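PDB 4HY3: phosphoglycerate oxidoreductase from Rhizobium etli, which probably reduces hydroxypyruvate or glyoxylate with NAD(P)H, as a member of the D-isomer-specific 2-hydroxyacid dehydrogenase family. Local coordinates for residues L74-Q83 with R93-E104. Residues are numbered along the deposited sequence; the frame is centred on the assembly and turned at random.
Sequences LGRARYIIGQ and RMPALRSILNVE
I80 sits between S99 and L101 in a parallel ladder: I80 N bonds to S99 O (3.0 Å), L101 N to I80 O, and G82 N to L101 O (2.7 Å). Strands 77-82 and 99-101, 18° apart, are neighbours in a mixed sheet, joined through helix 88-91 as a beta-alpha-beta unit, separate from the chain's seven-stranded Rossmann-type sheet. At the ladder's start R98 N reaches R78 O (2.8 Å) from well above the carbonyl plane. On one face I80 CG1 packs against L97 CD1, and against I100 CG1 at 3.7 Å; M94 SE near I80 CD1 extends this layer to L74, whose CD2 lies 3.7 Å from M94 CG. On the other, Y79 CB meets L101 CD1, and Y79 also packs on M334 and M337 of helix 320-338. R78 and R98 run side by side, their guanidinium planes stacked 14° apart with centres 3.6 Å from each other. The like charges are probably eased by that helix's end, where D338 takes R78 NH1 and M337 O takes R98 NH2. A leucine in place of R78 would probably leave R98 without its stacking partner and D338 without this salt bridge. With CG anti to the backbone N (chi1 168°), R78 also lays CG over the centre of the Y79 ring, 3.3 Å above its plane.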
loop_
_atom_site.group_PDB
_atom_site.type_symbol
_atom_site.label_atom_id
_atom_site.label_comp_id
_atom_site.label_asym_id
_atom_site.label_seq_id
_atom_site.Cartn_x
_atom_site.Cartn_y
_atom_site.Cartn_z
ATOM N N LEU A 74 -46.319 0.297 -16.466
ATOM C CA LEU A 74 -45.914 1.528 -15.788
ATOM C C LEU A 74 -46.271 1.583 -14.300
ATOM O O LEU A 74 -45.652 2.312 -13.531
ATOM C CB LEU A 74 -46.505 2.719 -16.525
ATOM C CG LEU A 74 -45.922 2.797 -17.927
ATOM C CD1 LEU A 74 -46.836 3.566 -18.871
ATOM C CD2 LEU A 74 -44.533 3.410 -17.865
ATOM N N GLY A 75 -47.272 0.810 -13.903
ATOM C CA GLY A 75 -47.746 0.836 -12.533
ATOM C C GLY A 75 -46.785 0.175 -11.582
ATOM O O GLY A 75 -46.693 0.574 -10.412
ATOM N N ARG A 76 -46.057 -0.820 -12.098
ATOM C CA ARG A 76 -45.192 -1.682 -11.309
ATOM C C ARG A 76 -43.669 -1.409 -11.460
ATOM O O ARG A 76 -42.866 -1.904 -10.665
ATOM C CB ARG A 76 -45.470 -3.122 -11.698
ATOM C CG ARG A 76 -46.876 -3.616 -11.402
ATOM C CD ARG A 76 -47.354 -4.685 -12.392
ATOM N NE ARG A 76 -46.282 -5.560 -12.859
ATOM C CZ ARG A 76 -46.289 -6.193 -14.034
ATOM N NH1 ARG A 76 -47.326 -6.069 -14.856
ATOM N NH2 ARG A 76 -45.258 -6.961 -14.392
ATOM N N ALA A 77 -43.262 -0.666 -12.481
ATOM C CA ALA A 77 -41.837 -0.464 -12.738
ATOM C C ALA A 77 -41.068 0.146 -11.524
ATOM O O ALA A 77 -41.297 1.297 -11.122
ATOM C CB ALA A 77 -41.631 0.381 -13.994
ATOM N N ARG A 78 -40.160 -0.630 -10.956
ATOM C CA ARG A 78 -39.335 -0.154 -9.881
ATOM C C ARG A 78 -38.034 0.526 -10.367
ATOM O O ARG A 78 -37.405 1.234 -9.606
ATOM C CB ARG A 78 -39.001 -1.327 -8.953
ATOM C CG ARG A 78 -37.912 -1.009 -7.941
ATOM C CD ARG A 78 -37.733 -2.134 -6.961
ATOM N NE ARG A 78 -39.011 -2.538 -6.400
ATOM C CZ ARG A 78 -39.179 -3.632 -5.667
ATOM N NH1 ARG A 78 -38.156 -4.413 -5.384
ATOM N NH2 ARG A 78 -40.381 -3.940 -5.205
ATOM N N TYR A 79 -37.620 0.277 -11.609
ATOM C CA TYR A 79 -36.363 0.802 -12.135
ATOM C C TYR A 79 -36.427 1.024 -13.638
ATOM O O TYR A 79 -37.179 0.342 -14.339
ATOM C CB TYR A 79 -35.196 -0.159 -11.893
ATOM C CG TYR A 79 -34.998 -0.664 -10.474
ATOM C CD1 TYR A 79 -34.558 0.184 -9.453
ATOM C CD2 TYR A 79 -35.231 -2.004 -10.159
ATOM C CE1 TYR A 79 -34.370 -0.287 -8.163
ATOM C CE2 TYR A 79 -35.030 -2.485 -8.876
ATOM C CZ TYR A 79 -34.601 -1.624 -7.887
ATOM O OH TYR A 79 -34.424 -2.106 -6.629
ATOM N N ILE A 80 -35.620 1.965 -14.138
ATOM C CA ILE A 80 -35.407 2.130 -15.573
ATOM C C ILE A 80 -33.931 1.940 -15.846
ATOM O O ILE A 80 -33.116 2.763 -15.432
ATOM C CB ILE A 80 -35.798 3.543 -16.061
ATOM C CG1 ILE A 80 -37.155 3.953 -15.487
ATOM C CG2 ILE A 80 -35.782 3.615 -17.580
ATOM C CD1 ILE A 80 -38.247 4.132 -16.509
ATOM N N ILE A 81 -33.556 0.856 -16.518
ATOM C CA ILE A 81 -32.178 0.770 -16.989
ATOM C C ILE A 81 -32.100 1.581 -18.289
ATOM O O ILE A 81 -32.739 1.217 -19.277
ATOM C CB ILE A 81 -31.723 -0.690 -17.184
ATOM C CG1 ILE A 81 -32.175 -1.550 -15.992
ATOM C CG2 ILE A 81 -30.212 -0.759 -17.387
ATOM C CD1 ILE A 81 -31.925 -3.044 -16.135
ATOM N N GLY A 82 -31.364 2.693 -18.262
ATOM C CA GLY A 82 -31.178 3.595 -19.428
ATOM C C GLY A 82 -31.493 5.079 -19.211
ATOM O O GLY A 82 -31.439 5.571 -18.080
ATOM N N GLN A 83 -31.816 5.792 -20.295
ATOM C CA GLN A 83 -31.950 7.276 -20.300
ATOM C C GLN A 83 -33.146 7.799 -21.110
ATOM O O GLN A 83 -33.014 8.813 -21.809
ATOM C CB GLN A 83 -30.744 7.935 -20.938
ATOM C CG GLN A 83 -29.458 7.226 -20.756
ATOM C CD GLN A 83 -29.329 6.035 -21.653
ATOM O OE1 GLN A 83 -29.505 6.118 -22.875
ATOM N NE2 GLN A 83 -29.024 4.897 -21.043
ATOM N N ARG A 93 -47.474 8.433 -13.938
ATOM C CA ARG A 93 -48.052 7.103 -14.083
ATOM C C ARG A 93 -47.233 6.004 -13.408
ATOM O O ARG A 93 -47.675 4.842 -13.340
ATOM C CB ARG A 93 -48.297 6.776 -15.558
ATOM C CG ARG A 93 -49.482 7.524 -16.156
ATOM C CD ARG A 93 -50.182 6.711 -17.224
ATOM N NE ARG A 93 -49.576 6.918 -18.535
ATOM C CZ ARG A 93 -49.545 6.001 -19.505
ATOM N NH1 ARG A 93 -50.081 4.788 -19.321
ATOM N NH2 ARG A 93 -48.973 6.298 -20.667
HETATM N N MSE A 94 -46.065 6.374 -12.878
HETATM C CA MSE A 94 -45.101 5.384 -12.386
HETATM C C MSE A 94 -44.886 5.498 -10.903
HETATM O O MSE A 94 -43.835 5.940 -10.458
HETATM C CB MSE A 94 -43.794 5.537 -13.130
HETATM C CG MSE A 94 -43.931 5.065 -14.564
HETATM SE SE MSE A 94 -42.208 5.285 -15.517
HETATM C CE MSE A 94 -42.634 6.914 -16.491
ATOM N N PRO A 95 -45.872 5.066 -10.113
ATOM C CA PRO A 95 -45.843 5.224 -8.657
ATOM C C PRO A 95 -44.804 4.363 -7.914
ATOM O O PRO A 95 -44.537 4.594 -6.749
ATOM C CB PRO A 95 -47.257 4.801 -8.235
ATOM C CG PRO A 95 -48.053 4.756 -9.510
ATOM C CD PRO A 95 -47.073 4.341 -10.547
ATOM N N ALA A 96 -44.231 3.366 -8.559
ATOM C CA ALA A 96 -43.246 2.563 -7.866
ATOM C C ALA A 96 -41.820 2.870 -8.306
ATOM O O ALA A 96 -40.877 2.326 -7.744
ATOM C CB ALA A 96 -43.561 1.082 -8.037
ATOM N N LEU A 97 -41.669 3.720 -9.320
ATOM C CA LEU A 97 -40.338 4.030 -9.874
ATOM C C LEU A 97 -39.386 4.406 -8.735
ATOM O O LEU A 97 -39.688 5.272 -7.922
ATOM C CB LEU A 97 -40.398 5.116 -10.972
ATOM C CG LEU A 97 -39.113 5.368 -11.789
ATOM C CD1 LEU A 97 -38.596 4.122 -12.483
ATOM C CD2 LEU A 97 -39.251 6.513 -12.794
ATOM N N ARG A 98 -38.261 3.730 -8.649
ATOM C CA ARG A 98 -37.393 3.962 -7.544
ATOM C C ARG A 98 -36.139 4.671 -8.069
ATOM O O ARG A 98 -35.640 5.637 -7.463
ATOM C CB ARG A 98 -37.055 2.632 -6.894
ATOM C CG ARG A 98 -37.119 2.631 -5.385
ATOM C CD ARG A 98 -38.185 1.676 -4.930
ATOM N NE ARG A 98 -37.643 0.445 -4.360
ATOM C CZ ARG A 98 -38.395 -0.564 -3.905
ATOM N NH1 ARG A 98 -39.719 -0.509 -3.955
ATOM N NH2 ARG A 98 -37.825 -1.646 -3.397
ATOM N N SER A 99 -35.633 4.226 -9.215
ATOM C CA SER A 99 -34.458 4.870 -9.772
ATOM C C SER A 99 -34.340 4.661 -11.258
ATOM O O SER A 99 -34.904 3.736 -11.815
ATOM C CB SER A 99 -33.177 4.390 -9.066
ATOM O OG SER A 99 -32.005 4.618 -9.841
ATOM N N ILE A 100 -33.583 5.554 -11.882
ATOM C CA ILE A 100 -33.257 5.459 -13.266
ATOM C C ILE A 100 -31.767 5.254 -13.317
ATOM O O ILE A 100 -31.027 6.047 -12.771
ATOM C CB ILE A 100 -33.665 6.745 -13.996
ATOM C CG1 ILE A 100 -35.195 6.762 -14.059
ATOM C CG2 ILE A 100 -33.022 6.830 -15.391
ATOM C CD1 ILE A 100 -35.828 8.040 -14.577
ATOM N N LEU A 101 -31.320 4.177 -13.942
ATOM C CA LEU A 101 -29.904 3.964 -14.040
ATOM C C LEU A 101 -29.398 4.348 -15.435
ATOM O O LEU A 101 -29.588 3.602 -16.409
ATOM C CB LEU A 101 -29.541 2.541 -13.647
ATOM C CG LEU A 101 -30.028 2.253 -12.237
ATOM C CD1 LEU A 101 -31.400 1.591 -12.249
ATOM C CD2 LEU A 101 -29.037 1.435 -11.426
ATOM N N ASN A 102 -28.752 5.520 -15.501
ATOM C CA ASN A 102 -28.181 6.054 -16.728
ATOM C C ASN A 102 -26.991 5.207 -17.053
ATOM O O ASN A 102 -26.164 4.970 -16.178
ATOM C CB ASN A 102 -27.724 7.509 -16.517
ATOM C CG ASN A 102 -27.541 8.278 -17.827
ATOM O OD1 ASN A 102 -28.494 8.488 -18.572
ATOM N ND2 ASN A 102 -26.336 8.713 -18.092
ATOM N N VAL A 103 -26.920 4.753 -18.305
ATOM C CA VAL A 103 -25.855 3.854 -18.783
ATOM C C VAL A 103 -25.030 4.435 -19.908
ATOM O O VAL A 103 -23.971 3.937 -20.220
ATOM C CB VAL A 103 -26.364 2.452 -19.205
ATOM C CG1 VAL A 103 -26.879 1.698 -17.987
ATOM C CG2 VAL A 103 -27.361 2.510 -20.346
ATOM N N GLU A 104 -25.542 5.466 -20.555
ATOM C CA GLU A 104 -24.664 6.319 -21.307
ATOM C C GLU A 104 -23.969 7.037 -20.175
ATOM O O GLU A 104 -24.615 7.379 -19.188
ATOM C CB GLU A 104 -25.467 7.297 -22.148
ATOM C CG GLU A 104 -24.719 7.744 -23.384
ATOM C CD GLU A 104 -24.615 9.239 -23.467
ATOM O OE1 GLU A 104 -25.132 9.928 -22.559
ATOM O OE2 GLU A 104 -24.004 9.726 -24.434
#